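Long-range contact in T cell receptor mu chain (Monodelphis domestica, PDB 7L15), which probably recognises antigen as the mu subunit of a marsupial T cell receptor, pairing with a gamma chain: residues E129-A134 and F156-E160. Residue numbers count along the deposited sequence, not the author numbering.
Sequences EPRPAA and FYPKE
Residues 129-134 run on from the end of strand 124-129 as an extended linker. From Pro-130 to Pro-132 phi lies between -60° and -73° and psi between 141° and 150°, as in polyproline II; Ala-133 is almost fully stretched (-158/-179). Residues 156-160 leave strand 148-156 and bend sharply, with a cis peptide bond between Tyr-157 and Pro-158. The backbones stay well apart: CA-CA distances are 7.7 Å for Pro-132 to Pro-158 and 7.4 Å for Ala-134 to Tyr-157. Tyr-157 fills much of this gap. Its side chain is t at chi1 (-173°) with chi2 82°, and it reaches across to the linker. Tyr-157 OH lies 3.1 Å from Pro-132 CA and 3.5 Å from Pro-132 CB. Lower on the ring, Tyr-157 CD2 is 3.4 Å from Ala-133 O. These are packing contacts, and the ring meets the linker obliquely. Beside it, Lys-159 (chi1 p, 76°) and Glu-129 (chi1 p, 68°) extend toward each other. They form a long salt bridge, Glu-129 OE2 to Lys-159 NZ 3.7 Å. The arrangement is an interdomain elbow: the linker between the V-set and C1-set immunoglobulin domains rests on a loop of the constant domain. The contact is small, burying 245 Å² in all. On the variable side, Glu-129 shares backbone hydrogen bonds with Tyr-26 and Ala-28, and Pro-130 packs on Leu-97. On the constant side, Tyr-157 shares a backbone hydrogen bond with Leu-136, while Pro-130 and Lys-159 both touch Tyr-187 of strand 187-194.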
loop_
_atom_site.group_PDB
_atom_site.type_symbol
_atom_site.label_atom_id
_atom_site.label_comp_id
_atom_site.label_asym_id
_atom_site.label_seq_id
_atom_site.Cartn_x
_atom_site.Cartn_y
_atom_site.Cartn_z
ATOM N N GLU A 129 0.784 -11.810 -10.722
ATOM C CA GLU A 129 2.210 -12.001 -10.911
ATOM C C GLU A 129 2.500 -11.981 -12.400
ATOM O O GLU A 129 1.583 -12.121 -13.214
ATOM C CB GLU A 129 2.687 -13.305 -10.266
ATOM C CG GLU A 129 2.169 -14.545 -10.925
ATOM C CD GLU A 129 2.558 -15.795 -10.151
ATOM O OE1 GLU A 129 2.180 -16.900 -10.606
ATOM O OE2 GLU A 129 3.235 -15.657 -9.092
ATOM N N PRO A 130 3.747 -11.736 -12.789
ATOM C CA PRO A 130 4.056 -11.646 -14.217
ATOM C C PRO A 130 3.743 -12.941 -14.946
ATOM O O PRO A 130 3.813 -14.038 -14.384
ATOM C CB PRO A 130 5.562 -11.346 -14.247
ATOM C CG PRO A 130 6.019 -11.314 -12.817
ATOM C CD PRO A 130 4.827 -11.193 -11.949
ATOM N N ARG A 131 3.374 -12.806 -16.210
ATOM C CA ARG A 131 3.126 -13.996 -16.994
ATOM C C ARG A 131 4.464 -14.654 -17.322
ATOM O O ARG A 131 5.460 -13.957 -17.538
ATOM C CB ARG A 131 2.321 -13.680 -18.253
ATOM C CG ARG A 131 3.098 -13.383 -19.476
ATOM C CD ARG A 131 2.711 -12.016 -20.008
ATOM N NE ARG A 131 1.436 -12.026 -20.717
ATOM C CZ ARG A 131 0.654 -10.957 -20.838
ATOM N NH1 ARG A 131 1.010 -9.809 -20.272
ATOM N NH2 ARG A 131 -0.492 -11.037 -21.510
ATOM N N PRO A 132 4.535 -15.985 -17.290
ATOM C CA PRO A 132 5.804 -16.660 -17.567
ATOM C C PRO A 132 6.314 -16.324 -18.959
ATOM O O PRO A 132 5.551 -16.011 -19.879
ATOM C CB PRO A 132 5.448 -18.144 -17.433
ATOM C CG PRO A 132 4.276 -18.155 -16.483
ATOM C CD PRO A 132 3.486 -16.944 -16.911
ATOM N N ALA A 133 7.630 -16.339 -19.084
ATOM C CA ALA A 133 8.298 -16.066 -20.343
ATOM C C ALA A 133 9.675 -16.690 -20.236
ATOM O O ALA A 133 10.005 -17.315 -19.222
ATOM C CB ALA A 133 8.331 -14.562 -20.634
ATOM N N ALA A 134 10.469 -16.537 -21.289
ATOM C CA ALA A 134 11.722 -17.274 -21.376
ATOM C C ALA A 134 12.598 -16.978 -20.160
ATOM O O ALA A 134 12.640 -15.839 -19.687
ATOM C CB ALA A 134 12.480 -16.924 -22.661
ATOM N N PHE A 156 15.748 -10.745 -14.044
ATOM C CA PHE A 156 15.821 -12.188 -14.102
ATOM C C PHE A 156 14.417 -12.756 -14.075
ATOM O O PHE A 156 13.469 -12.112 -13.627
ATOM C CB PHE A 156 16.656 -12.762 -12.956
ATOM C CG PHE A 156 16.261 -12.278 -11.593
ATOM C CD1 PHE A 156 16.728 -11.061 -11.115
ATOM C CD2 PHE A 156 15.459 -13.056 -10.772
ATOM C CE1 PHE A 156 16.382 -10.622 -9.849
ATOM C CE2 PHE A 156 15.108 -12.627 -9.500
ATOM C CZ PHE A 156 15.566 -11.405 -9.040
ATOM N N TYR A 157 14.295 -13.976 -14.570
ATOM C CA TYR A 157 13.049 -14.672 -14.543
ATOM C C TYR A 157 13.455 -16.136 -14.639
ATOM O O TYR A 157 14.358 -16.454 -15.428
ATOM C CB TYR A 157 12.115 -14.281 -15.697
ATOM C CG TYR A 157 10.776 -14.945 -15.489
ATOM C CD1 TYR A 157 9.831 -14.374 -14.638
ATOM C CD2 TYR A 157 10.487 -16.181 -16.066
ATOM C CE1 TYR A 157 8.614 -14.998 -14.385
ATOM C CE2 TYR A 157 9.250 -16.823 -15.817
ATOM C CZ TYR A 157 8.326 -16.214 -14.976
ATOM O OH TYR A 157 7.115 -16.817 -14.714
ATOM N N PRO A 158 12.835 -17.046 -13.862
ATOM C CA PRO A 158 11.825 -16.818 -12.822
ATOM C C PRO A 158 12.436 -16.206 -11.540
ATOM O O PRO A 158 13.652 -15.972 -11.473
ATOM C CB PRO A 158 11.275 -18.236 -12.555
ATOM C CG PRO A 158 12.473 -19.129 -12.804
ATOM C CD PRO A 158 13.229 -18.468 -13.939
ATOM N N LYS A 159 11.601 -15.992 -10.521
ATOM C CA LYS A 159 11.987 -15.186 -9.364
ATOM C C LYS A 159 12.904 -15.918 -8.394
ATOM O O LYS A 159 13.583 -15.255 -7.607
ATOM C CB LYS A 159 10.739 -14.707 -8.592
ATOM C CG LYS A 159 10.083 -15.795 -7.753
ATOM C CD LYS A 159 8.736 -15.377 -7.179
ATOM C CE LYS A 159 7.599 -15.843 -8.064
ATOM N NZ LYS A 159 6.397 -16.264 -7.284
ATOM N N GLU A 160 12.921 -17.250 -8.399
ATOM C CA GLU A 160 13.740 -17.980 -7.438
ATOM C C GLU A 160 15.221 -17.718 -7.712
ATOM O O GLU A 160 15.698 -17.894 -8.845
ATOM C CB GLU A 160 13.436 -19.481 -7.491
ATOM C CG GLU A 160 12.030 -19.854 -7.022
ATOM C CD GLU A 160 10.956 -19.544 -8.057
ATOM O OE1 GLU A 160 11.299 -19.455 -9.251
ATOM O OE2 GLU A 160 9.775 -19.384 -7.672
#